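3,4-dihydroxybenzoate decarboxylase (PDB 5NY5) decarboxylates 3,4-dihydroxybenzoate and, in reverse, carboxylates catechols at the para position, as a UbiD-family enzyme that depends on prenylated FMN and binds a metal ion. Local coordinates at residues Val110-Tyr123 with Val248-Ala261. Residues are numbered along the deposited sequence; the frame is centred on the assembly and turned at random.
Sequences VPASQAPCQEQVFY and VQGVAVKEKAIARA
The carbonyl oxygen of A259 takes the backbone N-H of C117 at 3.0 Å, N to O, in a bond nearly aligned with the C=O. This ties the 3-10 turn at P116-C117 to the type I turn I258-A261. P116 packs against the same turn, and its CD lies 3.3 Å from A259 O. The R260 chain, bent at chi2 and chi3, brings NH1 to within 3.3 Å of P116 CG, the two side chains crossing obliquely, while NH2 forms a salt bridge with D7. C117 SG stands between its own backbone N and carbonyl carbon (chi1 75°), a rotation that lays it against V248 CG1 at 3.8 Å. V248 also meets A115, CG2 to CB 3.7 Å. The extended Q118 side chain comes to meet V248 from the opposite direction, and its NE2 donates to Q249 O at 3.1 Å, with the donor tilted 20° from the carbonyl plane. Its amide also runs past V251 CG2, 3.4 Å from NE2. The other V251 methyl, CG1, lies 3.5 Å from Y123 CE1, the two side chains crossing at about a right angle. The contact thus fastens the loop linking strands 108-110 and 120-123 onto the hairpin of strands 246-249 and 256-258. Strand 108-110 runs parallel to 246-249 in a small three-stranded sheet, whereas 120-123 pairs with strand 303-311 in the larger antiparallel sheet of the flavin-binding domain.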
loop_
_atom_site.group_PDB
_atom_site.type_symbol
_atom_site.label_atom_id
_atom_site.label_comp_id
_atom_site.label_asym_id
_atom_site.label_seq_id
_atom_site.Cartn_x
_atom_site.Cartn_y
_atom_site.Cartn_z
ATOM N N VAL A 110 7.161 23.575 -58.360
ATOM C CA VAL A 110 7.734 24.649 -59.171
ATOM C C VAL A 110 8.888 24.091 -59.989
ATOM O O VAL A 110 9.510 23.087 -59.618
ATOM C CB VAL A 110 8.226 25.831 -58.309
ATOM C CG1 VAL A 110 7.089 26.415 -57.486
ATOM C CG2 VAL A 110 9.376 25.404 -57.418
ATOM N N PRO A 111 9.184 24.719 -61.125
ATOM C CA PRO A 111 10.329 24.282 -61.929
ATOM C C PRO A 111 11.647 24.629 -61.256
ATOM O O PRO A 111 11.717 25.455 -60.343
ATOM C CB PRO A 111 10.160 25.051 -63.244
ATOM C CG PRO A 111 8.728 25.483 -63.260
ATOM C CD PRO A 111 8.372 25.722 -61.831
ATOM N N ALA A 112 12.712 23.985 -61.743
ATOM C CA ALA A 112 14.048 24.216 -61.203
ATOM C C ALA A 112 14.453 25.681 -61.257
ATOM O O ALA A 112 15.381 26.083 -60.548
ATOM C CB ALA A 112 15.075 23.370 -61.956
ATOM N N SER A 113 13.784 26.481 -62.089
ATOM C CA SER A 113 14.062 27.911 -62.137
ATOM C C SER A 113 13.889 28.558 -60.768
ATOM O O SER A 113 14.607 29.503 -60.427
ATOM C CB SER A 113 13.149 28.574 -63.169
ATOM O OG SER A 113 13.256 29.985 -63.141
ATOM N N GLN A 114 12.957 28.051 -59.963
ATOM C CA GLN A 114 12.610 28.630 -58.669
ATOM C C GLN A 114 13.051 27.743 -57.509
ATOM O O GLN A 114 12.484 27.807 -56.417
ATOM C CB GLN A 114 11.108 28.887 -58.583
ATOM C CG GLN A 114 10.600 30.100 -59.349
ATOM C CD GLN A 114 9.100 30.263 -59.188
ATOM O OE1 GLN A 114 8.319 29.542 -59.808
ATOM N NE2 GLN A 114 8.691 31.195 -58.333
ATOM N N ALA A 115 14.070 26.918 -57.735
ATOM C CA ALA A 115 14.554 25.943 -56.761
ATOM C C ALA A 115 15.987 26.296 -56.376
ATOM O O ALA A 115 16.948 25.725 -56.917
ATOM C CB ALA A 115 14.480 24.520 -57.313
ATOM N N PRO A 116 16.173 27.226 -55.438
ATOM C CA PRO A 116 17.533 27.533 -54.969
ATOM C C PRO A 116 18.284 26.315 -54.474
ATOM O O PRO A 116 19.517 26.283 -54.549
ATOM C CB PRO A 116 17.290 28.540 -53.839
ATOM C CG PRO A 116 15.970 29.139 -54.145
ATOM C CD PRO A 116 15.157 28.061 -54.778
ATOM N N CYS A 117 17.568 25.301 -53.981
ATOM C CA CYS A 117 18.231 24.097 -53.499
ATOM C C CYS A 117 19.068 23.440 -54.587
ATOM O O CYS A 117 20.079 22.805 -54.284
ATOM C CB CYS A 117 17.198 23.111 -52.951
ATOM S SG CYS A 117 16.224 22.247 -54.200
ATOM N N GLN A 118 18.690 23.603 -55.855
ATOM C CA GLN A 118 19.391 22.966 -56.962
ATOM C C GLN A 118 20.376 23.904 -57.658
ATOM O O GLN A 118 20.649 23.742 -58.852
ATOM C CB GLN A 118 18.387 22.399 -57.965
ATOM C CG GLN A 118 17.553 21.262 -57.402
ATOM C CD GLN A 118 16.627 20.642 -58.424
ATOM O OE1 GLN A 118 16.477 21.151 -59.533
ATOM N NE2 GLN A 118 16.001 19.532 -58.056
ATOM N N GLU A 119 20.927 24.882 -56.932
ATOM C CA GLU A 119 21.970 25.726 -57.502
ATOM C C GLU A 119 23.270 24.964 -57.722
ATOM O O GLU A 119 24.086 25.382 -58.548
ATOM C CB GLU A 119 22.221 26.940 -56.605
ATOM C CG GLU A 119 21.119 27.986 -56.644
ATOM C CD GLU A 119 21.255 29.018 -55.541
ATOM O OE1 GLU A 119 22.201 28.906 -54.735
ATOM O OE2 GLU A 119 20.416 29.942 -55.476
ATOM N N GLN A 120 23.484 23.871 -56.993
ATOM C CA GLN A 120 24.595 22.961 -57.222
ATOM C C GLN A 120 24.057 21.542 -57.297
ATOM O O GLN A 120 23.077 21.199 -56.629
ATOM C CB GLN A 120 25.652 23.032 -56.110
ATOM C CG GLN A 120 26.280 24.391 -55.891
ATOM C CD GLN A 120 27.327 24.363 -54.793
ATOM O OE1 GLN A 120 27.226 25.089 -53.806
ATOM N NE2 GLN A 120 28.337 23.517 -54.959
ATOM N N VAL A 121 24.704 20.714 -58.111
ATOM C CA VAL A 121 24.323 19.314 -58.257
ATOM C C VAL A 121 25.586 18.466 -58.284
ATOM O O VAL A 121 26.510 18.745 -59.055
ATOM C CB VAL A 121 23.482 19.070 -59.525
ATOM C CG1 VAL A 121 23.265 17.585 -59.729
ATOM C CG2 VAL A 121 22.144 19.782 -59.424
ATOM N N PHE A 122 25.628 17.437 -57.442
ATOM C CA PHE A 122 26.728 16.480 -57.403
ATOM C C PHE A 122 26.148 15.091 -57.630
ATOM O O PHE A 122 25.447 14.561 -56.761
ATOM C CB PHE A 122 27.474 16.546 -56.070
ATOM C CG PHE A 122 28.234 17.824 -55.856
ATOM C CD1 PHE A 122 27.585 18.970 -55.432
ATOM C CD2 PHE A 122 29.601 17.873 -56.058
ATOM C CE1 PHE A 122 28.280 20.142 -55.229
ATOM C CE2 PHE A 122 30.301 19.043 -55.855
ATOM C CZ PHE A 122 29.641 20.179 -55.439
ATOM N N TYR A 123 26.428 14.505 -58.790
ATOM C CA TYR A 123 25.958 13.158 -59.083
ATOM C C TYR A 123 26.905 12.124 -58.490
ATOM O O TYR A 123 28.126 12.303 -58.493
ATOM C CB TYR A 123 25.830 12.946 -60.590
ATOM C CG TYR A 123 24.759 13.790 -61.242
ATOM C CD1 TYR A 123 23.418 13.452 -61.130
ATOM C CD2 TYR A 123 25.091 14.920 -61.977
ATOM C CE1 TYR A 123 22.437 14.218 -61.726
ATOM C CE2 TYR A 123 24.116 15.691 -62.579
ATOM C CZ TYR A 123 22.791 15.337 -62.449
ATOM O OH TYR A 123 21.822 16.106 -63.049
ATOM N N VAL A 248 10.097 20.938 -55.771
ATOM C CA VAL A 248 10.794 20.811 -57.044
ATOM C C VAL A 248 11.003 19.333 -57.332
ATOM O O VAL A 248 11.322 18.555 -56.427
ATOM C CB VAL A 248 12.140 21.571 -57.033
ATOM C CG1 VAL A 248 12.975 21.170 -55.829
ATOM C CG2 VAL A 248 12.910 21.330 -58.324
ATOM N N GLN A 249 10.805 18.943 -58.589
ATOM C CA GLN A 249 11.032 17.561 -58.982
ATOM C C GLN A 249 12.490 17.182 -58.757
ATOM O O GLN A 249 13.395 18.003 -58.926
ATOM C CB GLN A 249 10.652 17.360 -60.449
ATOM C CG GLN A 249 10.838 15.941 -60.955
ATOM C CD GLN A 249 9.973 14.945 -60.217
ATOM O OE1 GLN A 249 8.869 15.268 -59.779
ATOM N NE2 GLN A 249 10.473 13.725 -60.068
ATOM N N GLY A 250 12.712 15.933 -58.356
ATOM C CA GLY A 250 14.063 15.463 -58.140
ATOM C C GLY A 250 14.873 15.444 -59.419
ATOM O O GLY A 250 14.347 15.460 -60.534
ATOM N N VAL A 251 16.189 15.411 -59.243
ATOM C CA VAL A 251 17.125 15.427 -60.357
ATOM C C VAL A 251 17.593 14.023 -60.717
ATOM O O VAL A 251 17.735 13.698 -61.897
ATOM C CB VAL A 251 18.316 16.352 -60.024
ATOM C CG1 VAL A 251 19.527 15.998 -60.855
ATOM C CG2 VAL A 251 17.930 17.806 -60.250
ATOM N N ALA A 252 17.810 13.168 -59.718
ATOM C CA ALA A 252 18.315 11.825 -59.953
ATOM C C ALA A 252 17.388 10.714 -59.482
ATOM O O ALA A 252 17.630 9.552 -59.828
ATOM C CB ALA A 252 19.682 11.640 -59.275
ATOM N N VAL A 253 16.348 11.020 -58.706
ATOM C CA VAL A 253 15.453 10.009 -58.162
ATOM C C VAL A 253 14.012 10.425 -58.432
ATOM O O VAL A 253 13.727 11.553 -58.834
ATOM C CB VAL A 253 15.673 9.778 -56.653
ATOM C CG1 VAL A 253 17.088 9.287 -56.390
ATOM C CG2 VAL A 253 15.390 11.052 -55.876
ATOM N N LYS A 254 13.097 9.485 -58.196
ATOM C CA LYS A 254 11.677 9.672 -58.498
ATOM C C LYS A 254 10.943 10.179 -57.255
ATOM O O LYS A 254 10.124 9.491 -56.644
ATOM C CB LYS A 254 11.070 8.371 -59.009
ATOM C CG LYS A 254 11.774 7.785 -60.217
ATOM C CD LYS A 254 11.579 8.655 -61.448
ATOM C CE LYS A 254 12.235 8.034 -62.670
ATOM N NZ LYS A 254 13.704 7.876 -62.488
ATOM N N GLU A 255 11.254 11.420 -56.891
ATOM C CA GLU A 255 10.637 12.064 -55.739
ATOM C C GLU A 255 10.958 13.550 -55.785
ATOM O O GLU A 255 11.991 13.952 -56.325
ATOM C CB GLU A 255 11.126 11.450 -54.421
ATOM C CG GLU A 255 10.318 11.852 -53.199
ATOM C CD GLU A 255 8.837 11.573 -53.362
ATOM O OE1 GLU A 255 8.069 12.534 -53.578
ATOM O OE2 GLU A 255 8.442 10.392 -53.284
ATOM N N LYS A 256 10.063 14.354 -55.219
ATOM C CA LYS A 256 10.252 15.794 -55.157
ATOM C C LYS A 256 11.070 16.174 -53.927
ATOM O O LYS A 256 11.251 15.381 -53.002
ATOM C CB LYS A 256 8.903 16.513 -55.139
ATOM C CG LYS A 256 8.098 16.337 -56.413
ATOM C CD LYS A 256 6.682 15.878 -56.113
ATOM C CE LYS A 256 5.944 15.502 -57.387
ATOM N NZ LYS A 256 4.670 14.786 -57.096
ATOM N N ALA A 257 11.568 17.410 -53.930
ATOM C CA ALA A 257 12.381 17.930 -52.841
ATOM C C ALA A 257 11.922 19.337 -52.483
ATOM O O ALA A 257 11.217 19.997 -53.248
ATOM C CB ALA A 257 13.873 17.943 -53.202
ATOM N N ILE A 258 12.332 19.787 -51.298
ATOM C CA ILE A 258 12.007 21.137 -50.850
ATOM C C ILE A 258 12.793 22.131 -51.694
ATOM O O ILE A 258 14.030 22.129 -51.689
ATOM C CB ILE A 258 12.311 21.310 -49.357
ATOM C CG1 ILE A 258 11.468 20.341 -48.526
ATOM C CG2 ILE A 258 12.055 22.744 -48.923
ATOM C CD1 ILE A 258 9.982 20.561 -48.653
ATOM N N ALA A 259 12.074 22.988 -52.422
ATOM C CA ALA A 259 12.726 23.892 -53.364
ATOM C C ALA A 259 13.602 24.913 -52.648
ATOM O O ALA A 259 14.688 25.251 -53.132
ATOM C CB ALA A 259 11.679 24.594 -54.225
ATOM N N ARG A 260 13.152 25.411 -51.499
ATOM C CA ARG A 260 13.871 26.438 -50.758
ATOM C C ARG A 260 14.889 25.864 -49.782
ATOM O O ARG A 260 15.449 26.615 -48.978
ATOM C CB ARG A 260 12.882 27.329 -50.003
ATOM C CG ARG A 260 11.848 27.997 -50.890
ATOM C CD ARG A 260 12.472 29.067 -51.756
ATOM N NE ARG A 260 12.779 30.268 -50.990
ATOM C CZ ARG A 260 13.444 31.309 -51.475
ATOM N NH1 ARG A 260 13.877 31.292 -52.727
ATOM N NH2 ARG A 260 13.679 32.364 -50.709
ATOM N N ALA A 261 15.144 24.562 -49.835
ATOM C CA ALA A 261 16.031 23.934 -48.871
ATOM C C ALA A 261 17.482 24.341 -49.113
ATOM O O ALA A 261 17.844 24.867 -50.167
ATOM C CB ALA A 261 15.899 22.415 -48.934
#